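PDB 4K7B: extrinsic protein in photosystem II from Chaetoceros gracilis, which serves as an extrinsic subunit of diatom photosystem II, probably docking at the lumenal face of the complex, where water is oxidised. Local coordinates for residues Asn40-Phe45 against Ala62-Ile67; Leu44-Ala49 against Asp84-Ala89; Gly48-Pro51 against Ala55-Asn58. All coordinates share one frame; numbering follows the deposited sequence. Where two conformers were deposited one is given.

After helix 6-21 and two shorter helices, the chain enters helix 39-49, which, with the residues just after it, supplies one side of all three contacts. The shortest loop is closed by contact 3, where residues 48-51 meet 55-58 across the turn into helix 54-73. Contact 1 joins the same two helices further from that turn, 40-45 against 62-67, so contact 3 nests inside its loop. Contact 2 starts from the same stretch of chain as both, sharing Leu44 and Phe45 with contact 1 and Gly48 and Ala49 with contact 3, but reaches on to residues 84-89 of helix 76-89. Together they tie three helices of a bundle, and Thr64 of contact 1 touches both Asn46 and Tyr86 of contact 2.

Contact 1: Asn40-Phe45 against Ala62-Ile67. With SO4 (sulfate ion), chain C.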
# COMPACT_ATOMS: atom_id res chain seq x y z
N ASN A 40 6.95 -0.07 7.35
CA ASN A 40 7.62 1.23 7.29
C ASN A 40 7.12 2.11 6.15
O ASN A 40 7.12 3.33 6.28
CB ASN A 40 9.14 1.08 7.24
CG ASN A 40 9.71 0.58 8.55
OD1 ASN A 40 9.04 0.63 9.58
ND2 ASN A 40 10.93 0.09 8.52
N ALA A 41 6.69 1.50 5.05
CA ALA A 41 6.15 2.27 3.93
C ALA A 41 4.84 2.89 4.38
O ALA A 41 4.56 4.05 4.03
CB ALA A 41 5.94 1.40 2.70
N PHE A 42 4.05 2.14 5.14
CA PHE A 42 2.83 2.78 5.68
C PHE A 42 3.14 3.95 6.62
O PHE A 42 2.55 5.05 6.49
CB PHE A 42 1.95 1.76 6.41
CG PHE A 42 1.31 0.76 5.49
CD1 PHE A 42 0.13 1.08 4.83
CD2 PHE A 42 1.90 -0.47 5.26
CE1 PHE A 42 -0.46 0.18 3.97
CE2 PHE A 42 1.31 -1.38 4.41
CZ PHE A 42 0.13 -1.05 3.75
N ILE A 43 4.06 3.72 7.55
CA ILE A 43 4.41 4.76 8.52
C ILE A 43 4.90 6.03 7.81
O ILE A 43 4.45 7.15 8.10
CB ILE A 43 5.49 4.28 9.48
CG1 ILE A 43 4.97 3.11 10.31
CG2 ILE A 43 5.93 5.41 10.39
CD1 ILE A 43 6.06 2.40 11.12
N LEU A 44 5.82 5.84 6.87
CA LEU A 44 6.50 6.96 6.23
C LEU A 44 5.65 7.63 5.16
O LEU A 44 5.80 8.83 4.91
CB LEU A 44 7.85 6.50 5.68
CG LEU A 44 8.80 6.06 6.80
CD1 LEU A 44 10.05 5.43 6.23
CD2 LEU A 44 9.13 7.22 7.72
N PHE A 45 4.74 6.88 4.53
CA PHE A 45 3.72 7.53 3.71
C PHE A 45 2.85 8.40 4.58
O PHE A 45 2.61 9.56 4.28
CB PHE A 45 2.82 6.54 2.97
CG PHE A 45 1.78 7.22 2.11
CD1 PHE A 45 2.05 7.53 0.79
CD2 PHE A 45 0.55 7.60 2.65
CE1 PHE A 45 1.12 8.18 -0.00
CE2 PHE A 45 -0.39 8.25 1.87
CZ PHE A 45 -0.11 8.56 0.53
N ALA A 62 -5.59 5.32 11.01
CA ALA A 62 -6.73 4.43 11.24
C ALA A 62 -6.93 3.38 10.13
O ALA A 62 -7.22 2.21 10.42
CB ALA A 62 -8.01 5.24 11.48
N GLN A 63 -6.78 3.80 8.88
CA GLN A 63 -6.95 2.89 7.74
C GLN A 63 -5.84 1.84 7.71
O GLN A 63 -6.06 0.66 7.35
CB GLN A 63 -6.98 3.70 6.43
CG GLN A 63 -8.21 4.60 6.33
CD GLN A 63 -7.99 5.83 5.45
OE1 GLN A 63 -6.94 5.99 4.84
NE2 GLN A 63 -9.00 6.70 5.41
N THR A 64 -4.65 2.26 8.12
CA THR A 64 -3.52 1.33 8.24
C THR A 64 -3.82 0.27 9.31
O THR A 64 -3.65 -0.96 9.09
CB THR A 64 -2.23 2.08 8.58
OG1 THR A 64 -1.95 3.04 7.54
CG2 THR A 64 -1.05 1.12 8.71
N ASN A 65 -4.29 0.74 10.46
CA ASN A 65 -4.67 -0.16 11.54
C ASN A 65 -5.73 -1.14 11.05
O ASN A 65 -5.71 -2.32 11.41
CB ASN A 65 -5.19 0.60 12.75
CG ASN A 65 -4.08 1.26 13.57
OD1 ASN A 65 -2.92 0.89 13.49
ND2 ASN A 65 -4.45 2.26 14.36
N GLU A 66 -6.67 -0.66 10.24
CA GLU A 66 -7.70 -1.54 9.70
C GLU A 66 -7.11 -2.65 8.83
O GLU A 66 -7.52 -3.83 8.93
CB GLU A 66 -8.73 -0.74 8.90
CG GLU A 66 -10.02 -1.49 8.67
CD GLU A 66 -10.80 -1.71 9.96
OE1 GLU A 66 -11.53 -2.72 10.05
OE2 GLU A 66 -10.67 -0.87 10.87
N ILE A 67 -6.15 -2.29 7.96
CA ILE A 67 -5.45 -3.31 7.19
C ILE A 67 -4.84 -4.37 8.11
O ILE A 67 -4.99 -5.58 7.88
CB ILE A 67 -4.34 -2.71 6.31
CG1 ILE A 67 -4.96 -1.83 5.23
CG2 ILE A 67 -3.48 -3.81 5.69
CD1 ILE A 67 -3.94 -0.99 4.51
S SO4 C . 12.59 -0.05 5.10
O1 SO4 C . 12.64 1.05 4.13
O2 SO4 C . 13.46 -1.14 4.67
O3 SO4 C . 13.04 0.47 6.40
O4 SO4 C . 11.22 -0.56 5.24
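Phe42 of helix 39-49 lays its CB and ring against Thr64 and Ile67 of helix 54-73. The two helices are consecutive and roughly antiparallel in a four-helix bundle, consistent with the PsbQ-like grouping of this family. With the CA atoms of Phe42 and Thr64 7.0 Å apart, the short Thr64 side chain reaches Phe42 CB and the base of the ring. At Thr64 the methyl does most of the touching: CG2 lies 3.8 Å from Phe42 CB and 4.0 Å from Phe42 CG. Its rotamer sets CG2 anti to the backbone N and places OG1 beside that N (chi1 -59°), and from there the hydroxyl hydrogen-bonds Ala60 O one helical turn back. Asn46 ND2 is a further partner, so the hydroxyl is paired although the phenylalanine offers only carbon. One turn further along, Ile67 sends its extended chain to the far end of the same ring, where CD1 comes within 3.7 Å of Phe42 CE1. Tyr86 of helix 76-89 also meets the Phe42 ring, with the planes at about 50°, so a third helix contributes to this tight apolar side.

The other flank of segment 40-45 illustrates the contrast between core and surface. Asn40 is exposed, well away from segment 62-67, and engages a sulfate ion that probably came from the crystallisation liquor and is also bound by Arg19. The amide makes one good bond and one poor one: Asn40 ND2 donates to sulfate O3 at 3.0 Å with an N-H...O angle of 155°, and only weakly to sulfate O4.

Contact 2: Leu44-Ala49 against Asp84-Ala89; sequences LFNSGA and DAYMAA
Tyr86 reaches across from helix 76-89 to Asn46 and Phe45 of helix 39-49, and its long side chain bridges much of a gap that the backbones leave wide, the CA atoms of Tyr86 and Asn46 being 10.6 Å apart. From CB the chain leaves with CG anti to the backbone N (chi1 174°), which lays the ring out so that its hydroxyl end comes to helix 39-49. Past CG, the CE1 edge comes within 3.6 Å of Asn46 OD1, which lies at the edge of the ring, in its plane. CZ is next, 4.4 Å from Phe45 CD2 in a loose apolar contact. This is the interior of the four-helix bundle, where Ile20 of helix 6-21 and Gln63 of helix 54-73 also touch the tyrosine. At the tip, Tyr86 OH donates to Asn46 OD1 at 2.7 Å, approaching at 135° to the C=O bond and tilted 28° out of the carbonyl plane. The same OH lies 3.4 Å from Phe45 CD2, obliquely to the ring. On one face of that ring sits Ala49 CB, from the next turn of the helix. The Asn46 amide is gripped at both ends, for its ND2 donates to Thr64 OG1, which would fix the rotation of the group.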
# COMPACT_ATOMS: atom_id res chain seq x y z
N LEU A 44 5.82 5.84 6.87
CA LEU A 44 6.50 6.96 6.23
C LEU A 44 5.65 7.63 5.16
O LEU A 44 5.80 8.83 4.91
CB LEU A 44 7.85 6.50 5.68
CG LEU A 44 8.80 6.06 6.80
CD1 LEU A 44 10.05 5.43 6.23
CD2 LEU A 44 9.13 7.22 7.72
N PHE A 45 4.74 6.88 4.53
CA PHE A 45 3.72 7.53 3.71
C PHE A 45 2.85 8.40 4.58
O PHE A 45 2.61 9.56 4.28
CB PHE A 45 2.82 6.54 2.97
CG PHE A 45 1.78 7.22 2.11
CD1 PHE A 45 2.05 7.53 0.79
CD2 PHE A 45 0.55 7.60 2.65
CE1 PHE A 45 1.12 8.18 -0.00
CE2 PHE A 45 -0.39 8.25 1.87
CZ PHE A 45 -0.11 8.56 0.53
N ASN A 46 2.34 7.84 5.67
CA ASN A 46 1.42 8.60 6.48
C ASN A 46 2.05 9.87 7.06
O ASN A 46 1.39 10.91 7.11
CB ASN A 46 0.86 7.72 7.61
CG ASN A 46 0.04 6.55 7.08
OD1 ASN A 46 -0.36 6.54 5.92
ND2 ASN A 46 -0.21 5.56 7.94
N SER A 47 3.31 9.79 7.49
CA SER A 47 3.98 10.96 8.08
C SER A 47 4.51 11.94 7.02
O SER A 47 4.49 13.15 7.24
CB SER A 47 5.15 10.52 8.97
OG SER A 47 4.71 9.82 10.12
N GLY A 48 4.98 11.41 5.92
CA GLY A 48 5.61 12.24 4.88
C GLY A 48 4.64 12.88 3.92
O GLY A 48 4.85 14.00 3.45
N ALA A 49 3.56 12.17 3.60
CA ALA A 49 2.51 12.73 2.75
C ALA A 49 1.67 13.77 3.49
O ALA A 49 1.10 14.67 2.86
CB ALA A 49 1.61 11.62 2.20
N ASP A 84 -7.62 -1.55 -0.39
CA ASP A 84 -8.22 -0.72 -1.42
C ASP A 84 -8.77 0.58 -0.82
O ASP A 84 -8.63 1.64 -1.42
CB ASP A 84 -9.34 -1.47 -2.15
CG ASP A 84 -8.84 -2.62 -3.00
OD1 ASP A 84 -7.62 -2.69 -3.27
OD2 ASP A 84 -9.68 -3.46 -3.39
N ALA A 85 -9.38 0.50 0.35
CA ALA A 85 -9.91 1.71 0.99
C ALA A 85 -8.80 2.69 1.34
O ALA A 85 -8.95 3.91 1.14
CB ALA A 85 -10.72 1.35 2.23
N TYR A 86 -7.69 2.17 1.85
CA TYR A 86 -6.54 2.98 2.19
C TYR A 86 -5.97 3.66 0.95
O TYR A 86 -5.70 4.87 0.94
CB TYR A 86 -5.47 2.11 2.87
CG TYR A 86 -4.16 2.80 3.16
CD1 TYR A 86 -4.04 3.68 4.23
CD2 TYR A 86 -3.04 2.56 2.38
CE1 TYR A 86 -2.83 4.30 4.51
CE2 TYR A 86 -1.83 3.19 2.64
CZ TYR A 86 -1.73 4.05 3.72
OH TYR A 86 -0.54 4.67 4.01
N MET A 87 -5.78 2.89 -0.11
CA MET A 87 -5.27 3.50 -1.33
C MET A 87 -6.19 4.56 -1.91
O MET A 87 -5.73 5.64 -2.29
CB MET A 87 -4.91 2.44 -2.35
CG MET A 87 -3.61 1.75 -1.95
SD MET A 87 -3.08 0.51 -3.11
CE MET A 87 -2.99 1.46 -4.62
N ALA A 88 -7.49 4.27 -1.95
CA ALA A 88 -8.43 5.22 -2.53
C ALA A 88 -8.49 6.50 -1.71
O ALA A 88 -8.49 7.60 -2.26
CB ALA A 88 -9.81 4.60 -2.64
N ALA A 89 -8.51 6.35 -0.38
CA ALA A 89 -8.65 7.51 0.49
C ALA A 89 -7.42 8.40 0.46
O ALA A 89 -7.49 9.60 0.74
CB ALA A 89 -8.94 7.07 1.92

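Contact 3: Gly48-Pro51 against Ala55-Asn58; sequences GAYP and AKKN
Tyr50 presents one face of its ring to Lys56, whose CB rests over it in a CH-pi contact, 3.9 Å from the ring centroid and 16° off the ring normal. The pair closes the turn of a helical hairpin within the four-helix bundle: Tyr50 follows helix 39-49, and Lys56 lies in the opening turn of helix 54-73, where its backbone N is bonded to Asn53 OD1. On the opposite face, Ala49 CB sits 4.1 Å above the ring plane, over its centre, so the ring is sandwiched between two aliphatic carbons, Lys56 CB lying nearer its rim.

Lys56 does not run straight past the ring. Bends at chi2 (-71°) and chi3 (-91°) fold its chain along the ring to the hydroxyl end, bringing CE to 3.6 Å from Tyr50 OH. The hydroxyl has its main partner in Asn90 OD1, with weaker help from Arg13; a water in the plane of the ring donates to Tyr50 OH at 2.9 Å and also accepts a weak bond from Lys56 NZ. With an alanine in place of Tyr50, Lys56 CB would probably lose the aromatic face beneath it, and Asn90 OD1 would be left without its phenol partner.

Lys57 takes a different course. Its CB packs 4.0 Å from Tyr50 CB, close to the root of the ring, and the extended chain then leads away from the ring, passing Tyr50 O with CD at 3.9 Å. The ammonium group makes a weak bond to Ser47 OG and uses a second water as a bridge: Lys57 NZ donates to this water at 2.9 Å, and the water donates in turn to Tyr50 O at 3.2 Å.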
# COMPACT_ATOMS: atom_id res chain seq x y z
N GLY A 48 4.98 11.41 5.92
CA GLY A 48 5.61 12.24 4.88
C GLY A 48 4.64 12.88 3.92
O GLY A 48 4.85 14.00 3.45
N ALA A 49 3.56 12.17 3.60
CA ALA A 49 2.51 12.73 2.75
C ALA A 49 1.67 13.77 3.49
O ALA A 49 1.10 14.67 2.86
CB ALA A 49 1.61 11.62 2.20
N TYR A 50 1.57 13.62 4.81
CA TYR A 50 0.76 14.49 5.63
C TYR A 50 1.54 15.12 6.79
O TYR A 50 1.25 14.85 7.96
CB TYR A 50 -0.46 13.73 6.18
CG TYR A 50 -1.24 13.03 5.10
CD1 TYR A 50 -1.76 13.74 4.02
CD2 TYR A 50 -1.43 11.65 5.12
CE1 TYR A 50 -2.46 13.11 3.02
CE2 TYR A 50 -2.13 11.01 4.12
CZ TYR A 50 -2.64 11.75 3.06
OH TYR A 50 -3.35 11.13 2.05
N PRO A 51 2.52 15.98 6.47
CA PRO A 51 3.36 16.60 7.50
C PRO A 51 2.61 17.57 8.41
O PRO A 51 3.03 17.80 9.54
CB PRO A 51 4.40 17.36 6.68
CG PRO A 51 3.73 17.63 5.38
CD PRO A 51 2.96 16.37 5.12
N ALA A 55 -5.74 15.79 10.45
CA ALA A 55 -6.94 15.01 10.15
C ALA A 55 -6.64 13.89 9.15
O ALA A 55 -7.03 12.73 9.35
CB ALA A 55 -8.05 15.93 9.65
N LYS A 56 -5.94 14.23 8.07
CA LYS A 56 -5.60 13.24 7.06
C LYS A 56 -4.63 12.19 7.60
O LYS A 56 -4.77 11.00 7.30
CB LYS A 56 -5.03 13.91 5.80
CG LYS A 56 -6.10 14.50 4.91
CD LYS A 56 -6.91 13.41 4.21
CE LYS A 56 -6.33 13.04 2.85
NZ LYS A 56 -7.15 12.01 2.16
N LYS A 57 -3.66 12.63 8.39
CA LYS A 57 -2.74 11.68 9.01
C LYS A 57 -3.49 10.73 9.95
O LYS A 57 -3.28 9.52 9.88
CB LYS A 57 -1.61 12.39 9.75
CG LYS A 57 -0.51 11.43 10.20
CD LYS A 57 0.70 12.16 10.72
CE LYS A 57 1.75 11.17 11.24
NZ LYS A 57 2.91 11.87 11.83
N ASN A 58 -4.35 11.26 10.80
CA ASN A 58 -5.09 10.40 11.73
C ASN A 58 -5.94 9.39 10.96
O ASN A 58 -6.02 8.21 11.36
CB ASN A 58 -5.95 11.22 12.70
CG ASN A 58 -5.17 11.72 13.93
OD1 ASN A 58 -4.10 11.22 14.26
ND2 ASN A 58 -5.73 12.71 14.61
O HOH W 1 3.67 13.91 9.89
O HOH W 2 -4.89 12.51 -0.05